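PDB 6R82: GTPase-activating protein skywalker from Drosophila melanogaster, which acts as a GTPase-activating protein for Rab35, regulating the recycling and turnover of synaptic vesicle proteins through endosomal trafficking. Local coordinates for residues Ala71-Arg80 / Met129-Ile138. Residues are numbered along the deposited sequence; the frame is centred on the assembly and turned at random.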
# COMPACT_ATOMS: atom_id res chain seq x y z
N ALA A 71 -1.43 -1.15 2.76
CA ALA A 71 -1.89 -2.04 1.70
C ALA A 71 -0.79 -3.02 1.29
O ALA A 71 0.39 -2.66 1.25
CB ALA A 71 -2.34 -1.26 0.46
N TYR A 72 -1.21 -4.23 0.97
CA TYR A 72 -0.37 -5.18 0.25
C TYR A 72 -0.56 -4.90 -1.24
O TYR A 72 -1.69 -4.94 -1.74
CB TYR A 72 -0.77 -6.61 0.62
CG TYR A 72 -0.08 -7.70 -0.17
CD1 TYR A 72 1.21 -8.11 0.16
CD2 TYR A 72 -0.70 -8.31 -1.24
CE1 TYR A 72 1.85 -9.11 -0.56
CE2 TYR A 72 -0.07 -9.32 -1.97
CZ TYR A 72 1.20 -9.70 -1.62
OH TYR A 72 1.83 -10.69 -2.34
N CYS A 73 0.53 -4.60 -1.94
CA CYS A 73 0.49 -4.25 -3.36
C CYS A 73 1.08 -5.36 -4.20
O CYS A 73 2.24 -5.73 -4.03
CB CYS A 73 1.25 -2.95 -3.60
SG CYS A 73 0.66 -1.58 -2.55
N SER A 74 0.29 -5.86 -5.16
CA SER A 74 0.71 -7.03 -5.92
C SER A 74 1.83 -6.74 -6.93
O SER A 74 2.58 -7.66 -7.27
CB SER A 74 -0.50 -7.61 -6.65
OG SER A 74 -1.05 -6.62 -7.51
N SER A 75 1.97 -5.51 -7.43
CA SER A 75 2.76 -5.28 -8.64
C SER A 75 3.80 -4.19 -8.42
O SER A 75 3.66 -3.34 -7.53
CB SER A 75 1.86 -4.90 -9.82
OG SER A 75 0.76 -5.79 -9.90
N ARG A 76 4.84 -4.19 -9.25
CA ARG A 76 5.87 -3.18 -9.09
C ARG A 76 5.35 -1.79 -9.46
O ARG A 76 4.55 -1.64 -10.40
CB ARG A 76 7.13 -3.52 -9.90
CG ARG A 76 6.89 -4.15 -11.18
CD ARG A 76 8.16 -4.73 -11.79
NE ARG A 76 7.72 -5.16 -13.10
CZ ARG A 76 8.14 -4.67 -14.25
NH1 ARG A 76 9.10 -3.75 -14.29
NH2 ARG A 76 7.62 -5.15 -15.37
N TRP A 77 5.75 -0.79 -8.69
CA TRP A 77 5.32 0.57 -8.99
C TRP A 77 5.90 1.04 -10.32
O TRP A 77 5.36 1.97 -10.92
CB TRP A 77 5.70 1.51 -7.85
CG TRP A 77 4.84 1.32 -6.61
CD1 TRP A 77 5.20 0.68 -5.46
CD2 TRP A 77 3.49 1.77 -6.41
NE1 TRP A 77 4.16 0.70 -4.56
CE2 TRP A 77 3.10 1.36 -5.12
CE3 TRP A 77 2.57 2.47 -7.20
CZ2 TRP A 77 1.83 1.65 -4.58
CZ3 TRP A 77 1.30 2.74 -6.67
CH2 TRP A 77 0.95 2.34 -5.37
N PHE A 78 6.97 0.39 -10.80
CA PHE A 78 7.49 0.65 -12.14
C PHE A 78 6.40 0.59 -13.20
O PHE A 78 6.49 1.28 -14.22
CB PHE A 78 8.58 -0.37 -12.47
CG PHE A 78 9.27 -0.15 -13.80
CD1 PHE A 78 10.38 0.68 -13.89
CD2 PHE A 78 8.84 -0.82 -14.94
CE1 PHE A 78 11.04 0.87 -15.10
CE2 PHE A 78 9.48 -0.65 -16.16
CZ PHE A 78 10.59 0.20 -16.25
N GLU A 79 5.38 -0.25 -12.99
CA GLU A 79 4.34 -0.42 -14.00
C GLU A 79 3.36 0.75 -14.07
O GLU A 79 2.45 0.72 -14.90
CB GLU A 79 3.58 -1.73 -13.74
CG GLU A 79 4.45 -2.97 -14.06
CD GLU A 79 3.73 -4.31 -13.83
OE1 GLU A 79 2.52 -4.31 -13.55
OE2 GLU A 79 4.40 -5.36 -13.93
N ARG A 80 3.53 1.79 -13.25
CA ARG A 80 2.62 2.93 -13.31
C ARG A 80 2.62 3.62 -14.67
O ARG A 80 1.67 4.34 -14.98
CB ARG A 80 2.99 3.94 -12.22
CG ARG A 80 4.38 4.54 -12.42
CD ARG A 80 4.86 5.32 -11.20
NE ARG A 80 6.14 5.98 -11.47
CZ ARG A 80 7.34 5.41 -11.33
NH1 ARG A 80 7.46 4.13 -10.93
NH2 ARG A 80 8.43 6.11 -11.61
N MET A 129 -3.96 -0.03 -8.16
CA MET A 129 -2.84 0.87 -7.90
C MET A 129 -2.75 1.90 -9.03
O MET A 129 -3.02 1.57 -10.19
CB MET A 129 -1.49 0.11 -7.83
CG MET A 129 -1.45 -1.09 -6.84
SD MET A 129 -0.05 -2.22 -7.16
CE MET A 129 1.34 -1.16 -6.74
N ALA A 130 -2.35 3.12 -8.68
CA ALA A 130 -2.07 4.16 -9.66
C ALA A 130 -1.05 5.13 -9.06
O ALA A 130 -1.05 5.34 -7.85
CB ALA A 130 -3.34 4.91 -10.09
N ALA A 131 -0.18 5.69 -9.90
CA ALA A 131 0.87 6.56 -9.37
C ALA A 131 1.44 7.43 -10.48
O ALA A 131 1.58 6.99 -11.62
CB ALA A 131 2.01 5.73 -8.74
N ASP A 132 1.80 8.66 -10.13
CA ASP A 132 2.48 9.54 -11.08
C ASP A 132 3.37 10.49 -10.28
O ASP A 132 3.73 10.20 -9.13
CB ASP A 132 1.46 10.26 -11.99
CG ASP A 132 0.48 11.15 -11.22
OD1 ASP A 132 0.76 11.57 -10.07
OD2 ASP A 132 -0.59 11.46 -11.81
N SER A 133 3.72 11.64 -10.87
CA SER A 133 4.63 12.55 -10.18
C SER A 133 3.93 13.38 -9.11
O SER A 133 4.61 14.01 -8.29
CB SER A 133 5.31 13.48 -11.19
OG SER A 133 4.40 14.45 -11.68
N LYS A 134 2.60 13.41 -9.10
CA LYS A 134 1.86 14.21 -8.14
C LYS A 134 1.26 13.39 -7.00
O LYS A 134 1.00 13.95 -5.93
CB LYS A 134 0.72 14.97 -8.84
CG LYS A 134 1.17 15.92 -9.97
CD LYS A 134 2.25 16.87 -9.52
CE LYS A 134 1.64 18.17 -8.99
NZ LYS A 134 2.67 19.01 -8.29
N MET A 135 1.01 12.10 -7.21
CA MET A 135 0.29 11.32 -6.21
C MET A 135 0.55 9.83 -6.38
O MET A 135 0.90 9.35 -7.46
CB MET A 135 -1.21 11.58 -6.27
CG MET A 135 -1.84 11.17 -7.59
SD MET A 135 -2.32 9.43 -7.67
CE MET A 135 -2.01 9.05 -9.41
N ILE A 136 0.30 9.11 -5.30
CA ILE A 136 0.23 7.66 -5.29
C ILE A 136 -1.10 7.29 -4.65
O ILE A 136 -1.50 7.90 -3.65
CB ILE A 136 1.43 7.06 -4.53
CG1 ILE A 136 1.63 5.60 -4.88
CG2 ILE A 136 1.32 7.26 -3.02
CD1 ILE A 136 3.09 5.25 -5.07
N THR A 137 -1.83 6.35 -5.26
CA THR A 137 -3.15 6.00 -4.75
C THR A 137 -3.35 4.49 -4.85
O THR A 137 -2.76 3.83 -5.70
CB THR A 137 -4.27 6.76 -5.50
OG1 THR A 137 -5.55 6.48 -4.90
CG2 THR A 137 -4.33 6.35 -6.94
N ILE A 138 -4.20 3.96 -3.96
CA ILE A 138 -4.52 2.54 -3.92
C ILE A 138 -6.02 2.39 -3.66
O ILE A 138 -6.54 2.97 -2.70
CB ILE A 138 -3.73 1.80 -2.83
CG1 ILE A 138 -2.22 1.97 -3.04
CG2 ILE A 138 -4.14 0.32 -2.77
CD1 ILE A 138 -1.41 1.59 -1.83
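Trp-77 of 71-80 lies against the antiparallel hairpin 129-138, whose arms pair through Ala-130 and Thr-137, each N bonded to the other's O. Segment 71-80 ends a strand at Cys-73, turns through Ser-74 to Arg-76 and enters a 3-10 turn at Trp-77. No hydrogen bond joins the two segments; their nearest CA atoms, those of Arg-80 and Ala-131, stand 5.6 Å apart.

The broad, flat indole suits a slot between the pliable thioether of Met-129 and the branched aliphatic chain of Ile-136. Met-129 CE sits over the centre of the six-membered ring, 3.4 Å from its centroid and 10° off the normal, a CH-pi contact, with SD farther out above the same face. A bend at chi3 (67°) turns this methyl over the ring, 3.3 Å from Ser-75 O. On the opposite face Ile-136 offers CD1, equally close to the centroid, and CG1, 3.4 Å from Trp-77 CH2. Ile-138 CG1 meets the ring edge, while its CD1 packs on Ala-71 CB and Cys-73 SG. Small Ala-131 lets the ring approach, its CB 3.6 Å from Trp-77 CE3, and the aliphatic part of Arg-80 packs beside it, CB 3.4 Å from Ala-131 O. The arginine runs extended from CG to NE, and its guanidinium reaches back: NH1 donates to Trp-77 O at 3.0 Å from above the carbonyl plane, with Arg-80 N on the opposite face, and also salt-bridges Glu-52.

This chain is the TLDc domain of the longer protein; the buried contact joins the end of strand 68-73 and the following turn to hairpin 129-131/135-138. Helix 44-51 flanks both segments: Phe-47 meets Trp-77 edge-to-face and touches Ile-136, and Tyr-48 packs on Ala-131. Strand 57-63 pairs with 68-73, and strand 146-149 with 135-138.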